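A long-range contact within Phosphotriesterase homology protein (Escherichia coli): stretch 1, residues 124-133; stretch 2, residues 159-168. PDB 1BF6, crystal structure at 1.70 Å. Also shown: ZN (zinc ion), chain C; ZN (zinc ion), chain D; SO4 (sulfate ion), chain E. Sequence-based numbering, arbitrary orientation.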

ATOM      1  N   GLU A 124      -0.362   4.118   5.153  1.00  7.72           N
ATOM      2  CA  GLU A 124       0.152   4.717   4.001  1.00  7.79           C
ATOM      3  C   GLU A 124       0.546   6.173   4.273  1.00 10.45           C
ATOM      4  O   GLU A 124      -0.377   6.897   4.665  1.00 10.06           O
ATOM      5  CB  GLU A 124      -0.526   4.617   2.609  1.00  7.73           C
ATOM      6  CG  GLU A 124      -1.956   5.199   2.598  1.00  7.70           C
ATOM      7  CD  GLU A 124      -2.479   5.014   1.121  1.00  6.55           C
ATOM      8  OE1 GLU A 124      -1.689   5.656   0.493  1.00  9.06           O
ATOM      9  OE2 GLU A 124      -3.480   4.360   1.312  1.00  4.46           O
ATOM     10  N   ILE A 125       1.834   6.491   4.325  1.00 10.62           N
ATOM     11  CA  ILE A 125       2.212   7.858   4.625  1.00 10.69           C
ATOM     12  C   ILE A 125       2.405   8.614   3.333  1.00 10.56           C
ATOM     13  O   ILE A 125       3.246   8.268   2.501  1.00 10.44           O
ATOM     14  CB  ILE A 125       3.408   7.925   5.623  1.00 11.31           C
ATOM     15  CG1 ILE A 125       4.669   7.323   5.030  1.00 13.44           C
ATOM     16  CG2 ILE A 125       3.054   7.131   6.906  1.00 12.67           C
ATOM     17  CD1 ILE A 125       5.901   7.535   5.920  1.00 15.11           C
ATOM     18  N   GLY A 126       1.555   9.616   3.131  1.00  9.34           N
ATOM     19  CA  GLY A 126       1.619  10.355   1.892  1.00  8.85           C
ATOM     20  C   GLY A 126       2.018  11.810   1.859  1.00 10.39           C
ATOM     21  O   GLY A 126       2.179  12.486   2.883  1.00  8.45           O
ATOM     22  N   THR A 127       2.241  12.261   0.636  1.00  8.90           N
ATOM     23  CA  THR A 127       2.581  13.638   0.361  1.00 11.15           C
ATOM     24  C   THR A 127       1.556  14.144  -0.657  1.00 11.85           C
ATOM     25  O   THR A 127       0.862  13.349  -1.313  1.00  9.47           O
ATOM     26  CB  THR A 127       4.021  13.787  -0.176  1.00 11.84           C
ATOM     27  OG1 THR A 127       4.234  12.866  -1.251  1.00 12.79           O
ATOM     28  CG2 THR A 127       5.046  13.528   0.943  1.00  8.12           C
ATOM     29  N   SER A 128       1.432  15.463  -0.757  1.00 11.77           N
ATOM     30  CA  SER A 128       0.473  16.078  -1.667  1.00 12.35           C
ATOM     31  C   SER A 128       0.976  16.091  -3.108  1.00 12.61           C
ATOM     32  O   SER A 128       2.128  15.744  -3.379  1.00 13.29           O
ATOM     33  CB  SER A 128       0.147  17.505  -1.193  1.00  9.02           C
ATOM     34  OG  SER A 128      -0.569  17.468   0.028  1.00  9.16           O
ATOM     35  N   GLU A 129       0.110  16.488  -4.036  1.00 12.67           N
ATOM     36  CA  GLU A 129       0.492  16.540  -5.438  1.00 13.75           C
ATOM     37  C   GLU A 129       1.530  17.617  -5.746  1.00 13.68           C
ATOM     38  O   GLU A 129       1.260  18.816  -5.620  1.00 17.03           O
ATOM     39  CB  GLU A 129      -0.746  16.729  -6.322  1.00 16.04           C
ATOM     40  CG  GLU A 129      -0.434  16.740  -7.819  1.00 19.15           C
ATOM     41  CD  GLU A 129      -1.686  16.688  -8.704  1.00 22.88           C
ATOM     42  OE1 GLU A 129      -2.826  16.617  -8.176  1.00 24.16           O
ATOM     43  OE2 GLU A 129      -1.520  16.693  -9.939  1.00 23.95           O
ATOM     44  N   GLY A 130       2.729  17.182  -6.121  1.00 12.06           N
ATOM     45  CA  GLY A 130       3.784  18.109  -6.480  1.00 11.01           C
ATOM     46  C   GLY A 130       4.451  18.849  -5.336  1.00 12.01           C
ATOM     47  O   GLY A 130       5.235  19.771  -5.570  1.00 10.63           O
ATOM     48  N   LYS A 131       4.173  18.441  -4.106  1.00 12.41           N
ATOM     49  CA  LYS A 131       4.779  19.097  -2.952  1.00 13.67           C
ATOM     50  C   LYS A 131       4.663  18.299  -1.667  1.00 12.44           C
ATOM     51  O   LYS A 131       3.755  17.487  -1.503  1.00 12.32           O
ATOM     52  CB  LYS A 131       4.144  20.480  -2.726  1.00 14.74           C
ATOM     53  CG  LYS A 131       2.698  20.394  -2.316  1.00 17.57           C
ATOM     54  CD  LYS A 131       2.068  21.736  -1.969  1.00 22.17           C
ATOM     55  CE  LYS A 131       0.604  21.517  -1.573  1.00 24.56           C
ATOM     56  NZ  LYS A 131      -0.103  22.762  -1.173  1.00 28.12           N
ATOM     57  N   ILE A 132       5.627  18.508  -0.776  1.00 12.76           N
ATOM     58  CA  ILE A 132       5.611  17.889   0.541  1.00 12.42           C
ATOM     59  C   ILE A 132       5.370  19.086   1.462  1.00 12.42           C
ATOM     60  O   ILE A 132       6.188  20.011   1.523  1.00 10.41           O
ATOM     61  CB  ILE A 132       6.955  17.204   0.903  1.00 13.53           C
ATOM     62  CG1 ILE A 132       7.249  16.062  -0.082  1.00 12.65           C
ATOM     63  CG2 ILE A 132       6.899  16.682   2.332  1.00 12.46           C
ATOM     64  CD1 ILE A 132       8.537  15.300   0.201  1.00 11.46           C
ATOM     65  N   THR A 133       4.207  19.109   2.101  1.00  9.17           N
ATOM     66  CA  THR A 133       3.849  20.214   2.993  1.00 10.68           C
ATOM     67  C   THR A 133       4.591  20.067   4.332  1.00 11.89           C
ATOM     68  O   THR A 133       5.111  18.992   4.649  1.00  9.12           O
ATOM     69  CB  THR A 133       2.332  20.207   3.298  1.00  7.56           C
ATOM     70  OG1 THR A 133       2.029  19.106   4.166  1.00  8.28           O
ATOM     71  CG2 THR A 133       1.511  20.081   2.005  1.00  7.38           C
ATOM     72  N   SER A 159       1.069  11.245  -4.556  1.00 11.58           N
ATOM     73  CA  SER A 159      -0.112  11.796  -5.215  1.00 10.32           C
ATOM     74  C   SER A 159       0.162  11.926  -6.705  1.00  9.38           C
ATOM     75  O   SER A 159       1.000  12.721  -7.135  1.00  9.70           O
ATOM     76  CB  SER A 159      -0.485  13.142  -4.594  1.00  8.99           C
ATOM     77  OG  SER A 159      -1.131  12.936  -3.353  1.00  8.98           O
ATOM     78  N   PHE A 160      -0.534  11.111  -7.492  1.00 11.62           N
ATOM     79  CA  PHE A 160      -0.357  11.105  -8.939  1.00 12.25           C
ATOM     80  C   PHE A 160       1.096  10.897  -9.353  1.00  8.97           C
ATOM     81  O   PHE A 160       1.607  11.557 -10.262  1.00 10.09           O
ATOM     82  CB  PHE A 160      -0.987  12.352  -9.565  1.00 17.80           C
ATOM     83  CG  PHE A 160      -2.470  12.409  -9.356  1.00 24.49           C
ATOM     84  CD1 PHE A 160      -3.303  11.507 -10.019  1.00 27.77           C
ATOM     85  CD2 PHE A 160      -3.024  13.283  -8.425  1.00 27.56           C
ATOM     86  CE1 PHE A 160      -4.667  11.461  -9.756  1.00 30.87           C
ATOM     87  CE2 PHE A 160      -4.392  13.252  -8.148  1.00 30.25           C
ATOM     88  CZ  PHE A 160      -5.217  12.336  -8.816  1.00 31.59           C
ATOM     89  N   SER A 161       1.740   9.962  -8.652  1.00  8.66           N
ATOM     90  CA  SER A 161       3.130   9.579  -8.904  1.00  9.20           C
ATOM     91  C   SER A 161       4.159  10.698  -8.777  1.00  9.10           C
ATOM     92  O   SER A 161       5.183  10.677  -9.460  1.00 10.40           O
ATOM     93  CB  SER A 161       3.241   8.900 -10.280  1.00  8.73           C
ATOM     94  OG  SER A 161       2.332   7.813 -10.361  1.00 10.96           O
ATOM     95  N   THR A 162       3.894  11.667  -7.896  1.00  9.34           N
ATOM     96  CA  THR A 162       4.823  12.789  -7.697  1.00  8.60           C
ATOM     97  C   THR A 162       5.500  12.731  -6.324  1.00  5.90           C
ATOM     98  O   THR A 162       4.959  12.147  -5.391  1.00  6.43           O
ATOM     99  CB  THR A 162       4.111  14.177  -7.767  1.00  7.21           C
ATOM    100  OG1 THR A 162       3.183  14.296  -6.675  1.00  7.72           O
ATOM    101  CG2 THR A 162       3.382  14.352  -9.087  1.00 11.88           C
ATOM    102  N   MET A 163       6.688  13.334  -6.241  1.00  9.44           N
ATOM    103  CA  MET A 163       7.466  13.462  -5.003  1.00  9.42           C
ATOM    104  C   MET A 163       8.114  12.215  -4.398  1.00 10.75           C
ATOM    105  O   MET A 163       8.637  12.279  -3.284  1.00 10.02           O
ATOM    106  CB  MET A 163       6.635  14.176  -3.919  1.00  8.63           C
ATOM    107  CG  MET A 163       5.920  15.444  -4.404  1.00  8.36           C
ATOM    108  SD  MET A 163       6.970  16.566  -5.310  1.00 14.98           S
ATOM    109  CE  MET A 163       7.877  17.297  -3.944  1.00 11.80           C
ATOM    110  N   GLY A 164       8.105  11.095  -5.125  1.00 10.00           N
ATOM    111  CA  GLY A 164       8.712   9.879  -4.617  1.00  9.05           C
ATOM    112  C   GLY A 164      10.182  10.039  -4.255  1.00  7.73           C
ATOM    113  O   GLY A 164      10.591   9.638  -3.163  1.00  9.29           O
ATOM    114  N   LEU A 165      10.973  10.638  -5.141  1.00  7.21           N
ATOM    115  CA  LEU A 165      12.395  10.826  -4.868  1.00  8.32           C
ATOM    116  C   LEU A 165      12.604  11.722  -3.635  1.00 10.22           C
ATOM    117  O   LEU A 165      13.498  11.461  -2.815  1.00  8.84           O
ATOM    118  CB  LEU A 165      13.117  11.386  -6.097  1.00  8.52           C
ATOM    119  CG  LEU A 165      13.285  10.391  -7.262  1.00  8.39           C
ATOM    120  CD1 LEU A 165      13.793  11.118  -8.504  1.00 10.50           C
ATOM    121  CD2 LEU A 165      14.243   9.274  -6.856  1.00  8.06           C
ATOM    122  N   GLU A 166      11.737  12.727  -3.484  1.00 10.79           N
ATOM    123  CA  GLU A 166      11.786  13.655  -2.347  1.00 11.13           C
ATOM    124  C   GLU A 166      11.471  12.931  -1.042  1.00 11.43           C
ATOM    125  O   GLU A 166      12.088  13.209  -0.002  1.00 11.29           O
ATOM    126  CB  GLU A 166      10.807  14.819  -2.553  1.00 11.67           C
ATOM    127  CG  GLU A 166      11.283  15.874  -3.555  1.00 12.68           C
ATOM    128  CD  GLU A 166      11.009  15.520  -5.009  1.00 14.99           C
ATOM    129  OE1 GLU A 166      10.415  14.458  -5.295  1.00 15.59           O
ATOM    130  OE2 GLU A 166      11.389  16.327  -5.874  1.00 16.62           O
ATOM    131  N   GLN A 167      10.522  11.994  -1.096  1.00  9.01           N
ATOM    132  CA  GLN A 167      10.161  11.206   0.078  1.00  9.32           C
ATOM    133  C   GLN A 167      11.364  10.371   0.513  1.00  9.51           C
ATOM    134  O   GLN A 167      11.624  10.224   1.704  1.00 10.20           O
ATOM    135  CB  GLN A 167       9.019  10.228  -0.224  1.00  8.95           C
ATOM    136  CG  GLN A 167       7.678  10.850  -0.589  1.00  8.74           C
ATOM    137  CD  GLN A 167       6.604   9.796  -0.839  1.00  8.99           C
ATOM    138  OE1 GLN A 167       6.903   8.613  -0.983  1.00  8.79           O
ATOM    139  NE2 GLN A 167       5.351  10.222  -0.861  1.00 10.11           N
ATOM    140  N   LEU A 168      12.054   9.774  -0.462  1.00  9.78           N
ATOM    141  CA  LEU A 168      13.211   8.921  -0.171  1.00  8.81           C
ATOM    142  C   LEU A 168      14.376   9.712   0.414  1.00  9.49           C
ATOM    143  O   LEU A 168      15.033   9.240   1.348  1.00  8.08           O
ATOM    144  CB  LEU A 168      13.653   8.156  -1.426  1.00  7.70           C
ATOM    145  CG  LEU A 168      12.646   7.138  -1.994  1.00  5.96           C
ATOM    146  CD1 LEU A 168      13.276   6.430  -3.190  1.00  7.09           C
ATOM    147  CD2 LEU A 168      12.250   6.132  -0.926  1.00  5.79           C
TER
HETATM  148 ZN    ZN C   1      -4.495   3.400  -0.612  1.00 12.00          ZN
HETATM  149 ZN    ZN D 293      -2.634   6.056  -1.453  1.00 15.00          ZN
HETATM  150  S   SO4 E 294       7.415  14.551 -10.008  1.00 33.48           S
HETATM  151  O1  SO4 E 294       6.658  15.592 -10.699  1.00 35.11           O
HETATM  152  O2  SO4 E 294       7.429  14.833  -8.505  1.00 31.80           O
HETATM  153  O3  SO4 E 294       6.799  13.137 -10.199  1.00 33.28           O
HETATM  154  O4  SO4 E 294       8.828  14.501 -10.588  1.00 33.13           O
HETATM  155  O   HOH W   1       3.109  13.143  -3.688  1.00  7.70           O

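Three direct hydrogen bonds join the two stretches, and two of them end on Thr127. Ser159 OG donates to the backbone oxygen Thr127 O at 2.9 Å. Gln167 NE2 donates to Thr127 OG1, also at 2.9 Å. Thr127 points its CA-to-CB bond toward the second stretch, so its p rotamer puts OG1 within reach of the amide. The CA-to-CB bond of Gln167 runs sideways to the first stretch, but the end of its side chain, with chi2 at t, comes nearer.

The third bond runs from Gly130 N to Thr162 OG1 at 3.0 Å, with a nearly straight angle of 167°. The same hydroxyl donates to Ser159 O within its own stretch, with 2.7 Å between Thr162 OG1 and Ser159 O. Thr162 OG1 thus accepts from the first stretch and donates within its own. Thr162 N also donates to Ser159 O, at 3.2 Å, so Ser159 O accepts two bonds from Thr162.

Water 1 adds a bridge between the loops. The water oxygen lies 2.8 Å from Ser128 O and 2.7 Å from Thr162 O, both placed as acceptors for it, and it accepts from Ser159 N at 2.9 Å. It also hydrogen-bonds to Thr127 OG1 at 2.7 Å. Backbone polar groups that do not meet directly are linked through it.

The backbones meet mainly loop to loop. The strand of the first stretch ends at Gly126, and a type II turn follows from Ser128 to Lys131. Gly130 has a phi of 74°, a value that by itself favours glycine. The CA atoms of Glu129 and Ser159 lie 4.8 Å apart, close enough for Glu129 N to approach Ser159 CB at 3.4 Å.

Met163 packs against this turn. Its side chain, m at all three chi angles, places SD 3.4 Å from Gly130 C and CG 3.5 Å from Lys131 N. Its methyl reaches Ile132, with Met163 CE 4.1 Å from Ile132 CG1, an apolar contact. Ile132 also points toward the second stretch, and its CD1 lies 3.6 Å from Glu166 CB. The contact uses the aliphatic base of Glu166, whose carboxylate end leads away.

Met163 is also the N-cap residue of the helix that starts at Gly164. Its backbone N donates to sulfate O2 at 2.8 Å; the sulfate probably comes from the crystallisation liquor.

At the exposed margin, Glu129 OE1 approaches Phe160 CD2 at 3.3 Å, obliquely to the ring. The two stretches together bury 504 Å².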